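Local coordinates for protein phosphoribosylaminoimidazole carboxylase, ATPase subunit (Bacillus anthracis, PDB 3V4S) that probably uses ATP and bicarbonate to carboxylate aminoimidazole ribonucleotide, forming N5-carboxyaminoimidazole ribonucleotide in purine biosynthesis, at residues N112-K117 against E184-K189; L312-V317 against N359-N364; N320-H325 against D379-L384. All coordinates share one frame; numbering follows the deposited sequence.

In the fold
Contact 1 closes in the chain before contacts 2 and 3 open, and it stands apart from both: its centre lies 35 Å from that of contact 2, on the opposite side of the chain's centre, and 29 Å from that of contact 3. It joins helix 113-123 to a strand of the four-stranded antiparallel sheet at the bound ATP. Contacts 2 and 3, with centres 21 Å apart, alternate along the chain. Both use strand 316-322: contact 2 pairs its start with the end of strand 354-361, and contact 3 ties the turn into helix 323-331, just past its far end, to helix 379-384. One strand thus runs from near the second subunit to the C-terminal helix.

Contact 1 (N112-K117 against E184-K189); sequences NRFTEK and ECILEK. With MG (magnesium ion), chain H; ATP (adenosine-5'-triphosphate), chain F.
Arg113 and Lys117, one turn apart on helix 113-123, both rest on the CD1 methyl of Ile186. Arg113 begins at that methyl, its CB 3.9 Å from Ile186 CD1. From CG to NE the chain is extended (chi2 -168°, chi3 -171°), and this reach brings the guanidinium to the phosphates. NE bonds to Thr154 O and NH1 pairs with Glu274, while Arg113 NH2 donates to ATP O2B at 2.7 Å in a nearly straight bond (169°). The phosphate is met at the guanidinium edge.

Ile186 also reaches the rim of the Phe114 ring, where Ile186 CG2 lies 4.1 Å from Phe114 CD1. Strand 185-189 belongs to the four-stranded antiparallel sheet of the ATP-grasp fold, and its far end reads the adenine: ATP N6 donates to Glu188 OE2 and to Lys189 O, each at 3.0 Å.

Glu188 works in two directions. Lys117 NZ comes from above the carboxylate plane to form a salt bridge with Glu188 OE1 (2.7 Å), whereas OE2, besides the adenine, has Lys153. Ala128 O takes a further bond from Lys117 NZ.

At the helix start, Asn112 OD1 caps Thr115 N (3.2 Å), with a weak bond from Phe114 N. Asn112 ND2 reaches Glu184 OE1 through a water, and Gln134 and Thr155 also hold that carboxylate. Glu116 OE1 binds magnesium together with the carbonyls of Thr110 and Leu275.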
loop_
_atom_site.group_PDB
_atom_site.type_symbol
_atom_site.label_atom_id
_atom_site.label_comp_id
_atom_site.label_asym_id
_atom_site.label_seq_id
_atom_site.Cartn_x
_atom_site.Cartn_y
_atom_site.Cartn_z
ATOM N N ASN B 112 -7.191 -17.144 26.174
ATOM C CA ASN B 112 -7.728 -18.324 26.840
ATOM C C ASN B 112 -9.220 -18.413 26.541
ATOM O O ASN B 112 -9.961 -17.472 26.822
ATOM C CB ASN B 112 -7.434 -18.274 28.340
ATOM C CG ASN B 112 -8.046 -19.441 29.097
ATOM O OD1 ASN B 112 -9.221 -19.774 28.919
ATOM N ND2 ASN B 112 -7.253 -20.061 29.955
ATOM N N ARG B 113 -9.647 -19.528 25.954
ATOM C CA ARG B 113 -11.015 -19.657 25.448
ATOM C C ARG B 113 -12.057 -19.535 26.544
ATOM O O ARG B 113 -13.140 -18.988 26.314
ATOM C CB ARG B 113 -11.222 -20.972 24.710
ATOM C CG ARG B 113 -10.424 -21.128 23.434
ATOM C CD ARG B 113 -10.948 -22.328 22.662
ATOM N NE ARG B 113 -10.098 -22.664 21.523
ATOM C CZ ARG B 113 -10.183 -22.081 20.329
ATOM N NH1 ARG B 113 -11.096 -21.136 20.106
ATOM N NH2 ARG B 113 -9.360 -22.450 19.353
ATOM N N PHE B 114 -11.729 -20.046 27.733
ATOM C CA PHE B 114 -12.627 -19.952 28.881
ATOM C C PHE B 114 -12.797 -18.503 29.330
ATOM O O PHE B 114 -13.931 -18.036 29.487
ATOM C CB PHE B 114 -12.127 -20.831 30.040
ATOM C CG PHE B 114 -13.065 -20.883 31.225
ATOM C CD1 PHE B 114 -14.244 -21.626 31.169
ATOM C CD2 PHE B 114 -12.752 -20.211 32.405
ATOM C CE1 PHE B 114 -15.101 -21.683 32.264
ATOM C CE2 PHE B 114 -13.604 -20.268 33.507
ATOM C CZ PHE B 114 -14.774 -21.010 33.435
ATOM N N THR B 115 -11.685 -17.794 29.533
ATOM C CA THR B 115 -11.747 -16.393 29.989
ATOM C C THR B 115 -12.322 -15.479 28.895
ATOM O O THR B 115 -12.993 -14.479 29.190
ATOM C CB THR B 115 -10.393 -15.878 30.522
ATOM O OG1 THR B 115 -9.434 -15.848 29.468
ATOM C CG2 THR B 115 -9.862 -16.798 31.610
ATOM N N GLU B 116 -12.085 -15.862 27.641
ATOM C CA GLU B 116 -12.687 -15.210 26.479
ATOM C C GLU B 116 -14.211 -15.289 26.460
ATOM O O GLU B 116 -14.880 -14.283 26.166
ATOM C CB GLU B 116 -12.140 -15.817 25.189
ATOM C CG GLU B 116 -12.598 -15.108 23.925
ATOM C CD GLU B 116 -11.980 -15.706 22.677
ATOM O OE1 GLU B 116 -11.261 -14.974 21.969
ATOM O OE2 GLU B 116 -12.189 -16.913 22.419
ATOM N N LYS B 117 -14.748 -16.475 26.758
ATOM C CA LYS B 117 -16.197 -16.671 26.846
ATOM C C LYS B 117 -16.836 -15.755 27.884
ATOM O O LYS B 117 -17.941 -15.237 27.656
ATOM C CB LYS B 117 -16.542 -18.122 27.188
ATOM C CG LYS B 117 -16.330 -19.123 26.068
ATOM C CD LYS B 117 -17.528 -19.254 25.147
ATOM C CE LYS B 117 -17.275 -20.372 24.146
ATOM N NZ LYS B 117 -18.449 -20.653 23.274
ATOM N N GLU B 184 -6.128 -28.730 28.957
ATOM C CA GLU B 184 -7.367 -28.102 29.405
ATOM C C GLU B 184 -8.168 -27.672 28.176
ATOM O O GLU B 184 -7.607 -27.167 27.186
ATOM C CB GLU B 184 -7.078 -26.906 30.298
ATOM C CG GLU B 184 -8.321 -26.248 30.866
ATOM C CD GLU B 184 -8.000 -24.988 31.632
ATOM O OE1 GLU B 184 -7.637 -23.977 31.001
ATOM O OE2 GLU B 184 -8.117 -25.006 32.871
ATOM N N CYS B 185 -9.476 -27.912 28.237
ATOM C CA CYS B 185 -10.361 -27.693 27.108
ATOM C C CYS B 185 -11.664 -27.082 27.578
ATOM O O CYS B 185 -11.943 -27.067 28.776
ATOM C CB CYS B 185 -10.707 -29.032 26.464
ATOM S SG CYS B 185 -9.397 -29.899 25.573
ATOM N N ILE B 186 -12.453 -26.585 26.625
ATOM C CA ILE B 186 -13.861 -26.342 26.853
ATOM C C ILE B 186 -14.605 -27.218 25.872
ATOM O O ILE B 186 -14.155 -27.421 24.724
ATOM C CB ILE B 186 -14.310 -24.856 26.656
ATOM C CG1 ILE B 186 -13.806 -24.260 25.328
ATOM C CG2 ILE B 186 -13.885 -23.982 27.829
ATOM C CD1 ILE B 186 -14.515 -22.970 24.930
ATOM N N LEU B 187 -15.717 -27.774 26.332
ATOM C CA LEU B 187 -16.682 -28.349 25.427
ATOM C C LEU B 187 -17.776 -27.313 25.190
ATOM O O LEU B 187 -18.262 -26.689 26.130
ATOM C CB LEU B 187 -17.272 -29.642 25.976
ATOM C CG LEU B 187 -18.179 -30.411 24.997
ATOM C CD1 LEU B 187 -17.344 -31.088 23.924
ATOM C CD2 LEU B 187 -19.036 -31.445 25.736
ATOM N N GLU B 188 -18.136 -27.116 23.923
ATOM C CA GLU B 188 -19.215 -26.200 23.588
ATOM C C GLU B 188 -20.155 -26.813 22.564
ATOM O O GLU B 188 -19.748 -27.642 21.735
ATOM C CB GLU B 188 -18.663 -24.856 23.093
ATOM C CG GLU B 188 -17.941 -24.940 21.755
ATOM C CD GLU B 188 -17.439 -23.582 21.264
ATOM O OE1 GLU B 188 -17.109 -22.704 22.092
ATOM O OE2 GLU B 188 -17.353 -23.425 20.037
ATOM N N LYS B 189 -21.420 -26.406 22.634
ATOM C CA LYS B 189 -22.420 -26.855 21.668
ATOM C C LYS B 189 -22.039 -26.480 20.238
ATOM O O LYS B 189 -21.471 -25.404 19.991
ATOM C CB LYS B 189 -23.786 -26.270 22.010
ATOM C CG LYS B 189 -24.430 -26.931 23.215
ATOM C CD LYS B 189 -25.821 -26.374 23.482
ATOM C CE LYS B 189 -26.443 -27.016 24.719
ATOM N NZ LYS B 189 -27.719 -26.339 25.100
HETATM MG MG MG H . -9.077 -15.646 21.086
HETATM P PG ATP F . -8.062 -19.846 14.117
HETATM O O1G ATP F . -9.027 -18.808 13.601
HETATM O O2G ATP F . -7.088 -20.395 13.097
HETATM O O3G ATP F . -7.418 -19.466 15.421
HETATM P PB ATP F . -9.121 -21.943 15.824
HETATM O O1B ATP F . -8.037 -22.982 15.809
HETATM O O2B ATP F . -9.291 -21.054 17.015
HETATM O O3B ATP F . -9.060 -21.102 14.428
HETATM P PA ATP F . -11.990 -22.033 15.818
HETATM O O1A ATP F . -11.953 -20.663 15.177
HETATM O O2A ATP F . -12.562 -22.191 17.203
HETATM O O3A ATP F . -10.529 -22.732 15.726
HETATM O "O5'" ATP F . -12.784 -23.011 14.835
HETATM C "C5'" ATP F . -12.321 -23.195 13.499
HETATM C "C4'" ATP F . -13.564 -23.458 12.662
HETATM O "O4'" ATP F . -14.264 -24.612 13.166
HETATM C "C3'" ATP F . -14.574 -22.317 12.745
HETATM O "O3'" ATP F . -14.277 -21.193 11.897
HETATM C "C2'" ATP F . -15.876 -23.043 12.435
HETATM O "O2'" ATP F . -16.053 -23.203 11.024
HETATM C "C1'" ATP F . -15.682 -24.417 13.086
HETATM N N9 ATP F . -16.290 -24.374 14.442
HETATM C C8 ATP F . -15.654 -24.084 15.602
HETATM N N7 ATP F . -16.522 -24.096 16.645
HETATM C C5 ATP F . -17.744 -24.413 16.163
HETATM C C6 ATP F . -19.108 -24.611 16.711
HETATM N N6 ATP F . -19.370 -24.482 18.034
HETATM N N1 ATP F . -20.100 -24.935 15.842
HETATM C C2 ATP F . -19.886 -25.081 14.517
HETATM N N3 ATP F . -18.678 -24.911 13.958
HETATM C C4 ATP F . -17.586 -24.591 14.707
HETATM O O HOH W 1 -8.424 -21.617 32.203
HETATM O O HOH W 2 -9.668 -17.798 21.063
HETATM O O HOH W 3 -7.399 -15.910 19.776
#

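Contact 2 (L312-V317 against N359-N364); sequences LLKPVV and NILNDN
Val316 and Leu361 face each other as an antiparallel non-hydrogen-bonded pair, their side chains lying side by side and pointing the same way. Val316 CG2 sits anti to its own nitrogen, beside the carbonyl carbon, which places it 3.6 Å from Leu361 CD2; the same methyl also reaches Asn359 CB. Tyr285 and helix 286-289 cover this face.

Next along, Val317 and Ile360 form the hydrogen-bonded pair. Ile360 N donates to Val317 O at 2.8 Å (168°), and Val317 N returns a bond to Ile360 O at 3.0 Å. Their side chains turn to the other face of the sheet, against helix 365-374. The backbones stay close between the pairs, with Val316 CA 3.3 Å from Ile360 O in a CA-H...O contact.

Pro315 continues the close fit just before the strand. Pro315 O accepts from Asn362 N at 3.1 Å, while the Asn362 carbonyl points at the proline ring, with Asn362 O 3.1 Å from Pro315 CB and nearly as close to CG and CD.

Packing is looser toward the exposed Asp363 and Asn364, where no hydrogen bond or salt bridge crosses. The chain of Lys314, its CG anti to the backbone nitrogen (chi1 -175°), still lies against Asn362 and Asp363, with Lys314 CE 3.5 Å from Asp363 OD1. Lys314 NZ stops 4.2 Å from Asp363 OD1 and instead pairs with Glu291 of the second subunit. Asn362 OD1 accepts from Asn364 N in the carbonyl plane, on a lone pair, closing an Asx turn; Asn364 then caps helix 365-374. The whole is an antiparallel strand pair in the eight-stranded sheet that the ATP-grasp and C-terminal parts share, followed by a strand-to-helix turn.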
loop_
_atom_site.group_PDB
_atom_site.type_symbol
_atom_site.label_atom_id
_atom_site.label_comp_id
_atom_site.label_asym_id
_atom_site.label_seq_id
_atom_site.Cartn_x
_atom_site.Cartn_y
_atom_site.Cartn_z
ATOM N N LEU B 312 -15.898 0.337 1.844
ATOM C CA LEU B 312 -15.578 -0.644 0.844
ATOM C C LEU B 312 -15.625 0.024 -0.533
ATOM O O LEU B 312 -16.685 0.415 -0.999
ATOM C CB LEU B 312 -16.562 -1.807 0.884
ATOM C CG LEU B 312 -16.204 -2.966 -0.041
ATOM C CD1 LEU B 312 -15.032 -3.776 0.509
ATOM C CD2 LEU B 312 -17.407 -3.862 -0.262
ATOM N N LEU B 313 -14.483 0.123 -1.192
ATOM C CA LEU B 313 -14.420 0.818 -2.476
ATOM C C LEU B 313 -14.710 -0.058 -3.680
ATOM O O LEU B 313 -14.967 0.464 -4.761
ATOM C CB LEU B 313 -13.075 1.529 -2.641
ATOM C CG LEU B 313 -12.758 2.606 -1.596
ATOM C CD1 LEU B 313 -11.348 3.142 -1.814
ATOM C CD2 LEU B 313 -13.774 3.744 -1.616
ATOM N N LYS B 314 -14.646 -1.377 -3.500
ATOM C CA LYS B 314 -14.935 -2.336 -4.559
ATOM C C LYS B 314 -15.118 -3.714 -3.908
ATOM O O LYS B 314 -14.419 -4.026 -2.933
ATOM C CB LYS B 314 -13.797 -2.341 -5.604
ATOM C CG LYS B 314 -14.024 -3.217 -6.837
ATOM C CD LYS B 314 -13.304 -2.663 -8.077
ATOM C CE LYS B 314 -13.605 -3.510 -9.308
ATOM N NZ LYS B 314 -12.796 -3.116 -10.494
ATOM N N PRO B 315 -16.067 -4.535 -4.415
ATOM C CA PRO B 315 -16.245 -5.890 -3.856
ATOM C C PRO B 315 -15.006 -6.761 -4.053
ATOM O O PRO B 315 -14.280 -6.579 -5.031
ATOM C CB PRO B 315 -17.413 -6.462 -4.673
ATOM C CG PRO B 315 -18.173 -5.266 -5.135
ATOM C CD PRO B 315 -17.133 -4.203 -5.386
ATOM N N VAL B 316 -14.797 -7.722 -3.153
ATOM C CA VAL B 316 -13.538 -8.466 -3.079
ATOM C C VAL B 316 -13.699 -9.872 -2.506
ATOM O O VAL B 316 -14.459 -10.096 -1.546
ATOM C CB VAL B 316 -12.481 -7.686 -2.246
ATOM C CG1 VAL B 316 -13.039 -7.315 -0.875
ATOM C CG2 VAL B 316 -11.164 -8.460 -2.127
ATOM N N VAL B 317 -12.980 -10.814 -3.110
ATOM C CA VAL B 317 -12.768 -12.126 -2.520
ATOM C C VAL B 317 -11.265 -12.263 -2.227
ATOM O O VAL B 317 -10.429 -12.238 -3.144
ATOM C CB VAL B 317 -13.245 -13.273 -3.447
ATOM C CG1 VAL B 317 -13.026 -14.622 -2.772
ATOM C CG2 VAL B 317 -14.714 -13.107 -3.804
ATOM N N ASN B 359 -6.095 -10.813 -3.302
ATOM C CA ASN B 359 -7.391 -10.119 -3.251
ATOM C C ASN B 359 -7.919 -9.985 -4.669
ATOM O O ASN B 359 -7.282 -9.355 -5.513
ATOM C CB ASN B 359 -7.271 -8.746 -2.588
ATOM C CG ASN B 359 -6.986 -8.836 -1.098
ATOM O OD1 ASN B 359 -7.525 -9.705 -0.407
ATOM N ND2 ASN B 359 -6.157 -7.913 -0.584
ATOM N N ILE B 360 -9.066 -10.614 -4.929
ATOM C CA ILE B 360 -9.690 -10.601 -6.251
ATOM C C ILE B 360 -10.792 -9.544 -6.247
ATOM O O ILE B 360 -11.830 -9.714 -5.595
ATOM C CB ILE B 360 -10.236 -11.992 -6.646
ATOM C CG1 ILE B 360 -9.139 -13.054 -6.529
ATOM C CG2 ILE B 360 -10.793 -11.978 -8.075
ATOM C CD1 ILE B 360 -9.582 -14.474 -6.833
ATOM N N LEU B 361 -10.549 -8.434 -6.940
ATOM C CA LEU B 361 -11.514 -7.347 -6.964
ATOM C C LEU B 361 -12.396 -7.449 -8.199
ATOM O O LEU B 361 -11.916 -7.703 -9.306
ATOM C CB LEU B 361 -10.827 -5.973 -6.960
ATOM C CG LEU B 361 -9.759 -5.569 -5.929
ATOM C CD1 LEU B 361 -9.702 -4.052 -5.845
ATOM C CD2 LEU B 361 -9.977 -6.143 -4.550
ATOM N N ASN B 362 -13.684 -7.212 -8.009
ATOM C CA ASN B 362 -14.612 -7.209 -9.122
ATOM C C ASN B 362 -15.890 -6.525 -8.701
ATOM O O ASN B 362 -16.264 -6.602 -7.530
ATOM C CB ASN B 362 -14.896 -8.635 -9.589
ATOM C CG ASN B 362 -15.449 -8.676 -10.997
ATOM O OD1 ASN B 362 -16.624 -8.372 -11.228
ATOM N ND2 ASN B 362 -14.609 -9.052 -11.948
ATOM N N ASP B 363 -16.552 -5.853 -9.649
ATOM C CA ASP B 363 -17.829 -5.205 -9.369
ATOM C C ASP B 363 -18.847 -6.257 -8.960
ATOM O O ASP B 363 -19.731 -5.999 -8.154
ATOM C CB ASP B 363 -18.327 -4.436 -10.591
ATOM C CG ASP B 363 -17.493 -3.217 -10.874
ATOM O OD1 ASP B 363 -16.959 -2.623 -9.910
ATOM O OD2 ASP B 363 -17.364 -2.854 -12.054
ATOM N N ASN B 364 -18.695 -7.451 -9.505
ATOM C CA ASN B 364 -19.593 -8.523 -9.157
ATOM C C ASN B 364 -18.915 -9.604 -8.357
ATOM O O ASN B 364 -18.012 -10.295 -8.841
ATOM C CB ASN B 364 -20.253 -9.127 -10.386
ATOM C CG ASN B 364 -21.382 -10.058 -10.006
ATOM O OD1 ASN B 364 -21.158 -11.219 -9.635
ATOM N ND2 ASN B 364 -22.602 -9.540 -10.044
#

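Contact 3 (N320-H325 against D379-L384); sequences NILGEH and DHQEQL
Glu324 and His325 reach across to His380 and Gln381 through three side-chain hydrogen bonds, which tie the turn from strand 316-322 into helix 323-331 to the C-terminal helix 379-384. His380 ND1 donates at 2.8 Å (161°) to Glu324 OE2, which lies close to the plane of the imidazole and receives the bond on its syn lone pair. The other oxygen, Glu324 OE1, has a weak bond from Gln381 NE2 at 3.5 Å. Each carboxylate oxygen therefore has a donor on helix 379-384.

The same amide serves His325 with its oxygen. His325 NE2 donates to Gln381 OE1 at 2.7 Å, approaching from above the carbonyl plane, 46° out of it. A bend at chi2 (65°) turns the amide of Gln381 between the two partners. Across the imidazole, His325 ND1 accepts from Leu322 N at 3.0 Å, so both ring nitrogens are used at the edge. Glu324 CG lies over one face, 3.6 Å above the centre of the His325 ring, and Trp378 also meets the ring.

Because His325 accepts at ND1 and donates at NE2, the bonding is consistent with a neutral imidazole carrying its proton on NE2. For His380, the nearby carboxylate would probably favour the protonated, positively charged form.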
loop_
_atom_site.group_PDB
_atom_site.type_symbol
_atom_site.label_atom_id
_atom_site.label_comp_id
_atom_site.label_asym_id
_atom_site.label_seq_id
_atom_site.Cartn_x
_atom_site.Cartn_y
_atom_site.Cartn_z
ATOM N N ASN B 320 -6.658 -17.265 0.468
ATOM C CA ASN B 320 -5.382 -17.613 1.080
ATOM C C ASN B 320 -4.467 -18.415 0.167
ATOM O O ASN B 320 -4.919 -19.265 -0.616
ATOM C CB ASN B 320 -5.566 -18.344 2.426
ATOM C CG ASN B 320 -5.395 -17.420 3.630
ATOM O OD1 ASN B 320 -4.858 -16.307 3.513
ATOM N ND2 ASN B 320 -5.851 -17.875 4.803
ATOM N N ILE B 321 -3.174 -18.105 0.252
ATOM C CA ILE B 321 -2.151 -18.884 -0.426
ATOM C C ILE B 321 -1.351 -19.626 0.638
ATOM O O ILE B 321 -0.585 -19.016 1.387
ATOM C CB ILE B 321 -1.199 -18.011 -1.276
ATOM C CG1 ILE B 321 -1.979 -17.286 -2.369
ATOM C CG2 ILE B 321 -0.091 -18.872 -1.881
ATOM C CD1 ILE B 321 -1.237 -16.110 -2.978
ATOM N N LEU B 322 -1.539 -20.939 0.706
ATOM C CA LEU B 322 -0.769 -21.778 1.636
ATOM C C LEU B 322 0.445 -22.368 0.914
ATOM O O LEU B 322 0.549 -22.260 -0.309
ATOM C CB LEU B 322 -1.649 -22.898 2.221
ATOM C CG LEU B 322 -3.033 -22.508 2.773
ATOM C CD1 LEU B 322 -3.775 -23.741 3.285
ATOM C CD2 LEU B 322 -2.943 -21.452 3.882
ATOM N N GLY B 323 1.348 -23.007 1.665
ATOM C CA GLY B 323 2.508 -23.689 1.063
ATOM C C GLY B 323 2.109 -24.567 -0.117
ATOM O O GLY B 323 2.775 -24.555 -1.147
ATOM N N GLU B 324 1.005 -25.298 0.033
ATOM C CA GLU B 324 0.498 -26.208 -1.006
ATOM C C GLU B 324 0.040 -25.488 -2.279
ATOM O O GLU B 324 -0.230 -26.136 -3.293
ATOM C CB GLU B 324 -0.674 -27.048 -0.462
ATOM C CG GLU B 324 -1.876 -26.221 -0.010
ATOM C CD GLU B 324 -3.136 -27.049 0.249
ATOM O OE1 GLU B 324 -3.578 -27.135 1.411
ATOM O OE2 GLU B 324 -3.705 -27.607 -0.710
ATOM N N HIS B 325 -0.077 -24.162 -2.221
ATOM C CA HIS B 325 -0.607 -23.384 -3.350
ATOM C C HIS B 325 0.451 -22.612 -4.077
ATOM O O HIS B 325 0.232 -22.192 -5.208
ATOM C CB HIS B 325 -1.692 -22.408 -2.879
ATOM C CG HIS B 325 -2.880 -23.078 -2.230
ATOM N ND1 HIS B 325 -3.270 -22.806 -0.960
ATOM C CD2 HIS B 325 -3.768 -24.032 -2.717
ATOM C CE1 HIS B 325 -4.344 -23.553 -0.651
ATOM N NE2 HIS B 325 -4.657 -24.299 -1.729
ATOM N N ASP B 379 -7.973 -26.134 -6.197
ATOM C CA ASP B 379 -8.781 -27.340 -6.475
ATOM C C ASP B 379 -8.970 -28.221 -5.237
ATOM O O ASP B 379 -10.049 -28.775 -5.035
ATOM C CB ASP B 379 -8.185 -28.175 -7.617
ATOM C CG ASP B 379 -8.535 -27.632 -9.005
ATOM O OD1 ASP B 379 -9.374 -26.715 -9.132
ATOM O OD2 ASP B 379 -7.957 -28.127 -9.990
ATOM N N HIS B 380 -7.929 -28.335 -4.413
ATOM C CA HIS B 380 -7.987 -29.092 -3.158
ATOM C C HIS B 380 -9.077 -28.559 -2.262
ATOM O O HIS B 380 -9.888 -29.327 -1.751
ATOM C CB HIS B 380 -6.609 -29.067 -2.475
ATOM C CG HIS B 380 -6.525 -29.831 -1.167
ATOM N ND1 HIS B 380 -5.678 -29.470 -0.176
ATOM C CD2 HIS B 380 -7.196 -30.968 -0.711
ATOM C CE1 HIS B 380 -5.800 -30.324 0.864
ATOM N NE2 HIS B 380 -6.730 -31.240 0.542
ATOM N N GLN B 381 -9.125 -27.238 -2.086
ATOM C CA GLN B 381 -10.165 -26.601 -1.269
ATOM C C GLN B 381 -11.564 -26.728 -1.877
ATOM O O GLN B 381 -12.537 -26.966 -1.152
ATOM C CB GLN B 381 -9.847 -25.121 -0.999
ATOM C CG GLN B 381 -8.827 -24.869 0.107
ATOM C CD GLN B 381 -7.447 -25.396 -0.229
ATOM O OE1 GLN B 381 -7.047 -25.432 -1.394
ATOM N NE2 GLN B 381 -6.707 -25.809 0.795
ATOM N N GLU B 382 -11.663 -26.568 -3.196
ATOM C CA GLU B 382 -12.961 -26.663 -3.882
ATOM C C GLU B 382 -13.504 -28.096 -3.871
ATOM O O GLU B 382 -14.709 -28.296 -3.742
ATOM C CB GLU B 382 -12.918 -26.100 -5.313
ATOM C CG GLU B 382 -12.377 -24.669 -5.460
ATOM C CD GLU B 382 -13.194 -23.584 -4.747
ATOM O OE1 GLU B 382 -12.607 -22.504 -4.437
ATOM O OE2 GLU B 382 -14.412 -23.793 -4.506
ATOM N N GLN B 383 -12.612 -29.081 -3.982
ATOM C CA GLN B 383 -12.987 -30.495 -3.873
ATOM C C GLN B 383 -13.464 -30.869 -2.478
ATOM O O GLN B 383 -14.408 -31.650 -2.337
ATOM C CB GLN B 383 -11.837 -31.409 -4.283
ATOM C CG GLN B 383 -11.718 -31.591 -5.788
ATOM C CD GLN B 383 -10.467 -32.343 -6.189
ATOM O OE1 GLN B 383 -9.350 -31.854 -6.015
ATOM N NE2 GLN B 383 -10.649 -33.539 -6.742
ATOM N N LEU B 384 -12.822 -30.318 -1.449
ATOM C CA LEU B 384 -13.245 -30.581 -0.070
ATOM C C LEU B 384 -14.597 -29.947 0.256
ATOM O O LEU B 384 -15.351 -30.483 1.062
ATOM C CB LEU B 384 -12.182 -30.151 0.945
ATOM C CG LEU B 384 -10.986 -31.088 1.143
ATOM C CD1 LEU B 384 -9.841 -30.375 1.844
ATOM C CD2 LEU B 384 -11.370 -32.358 1.894
#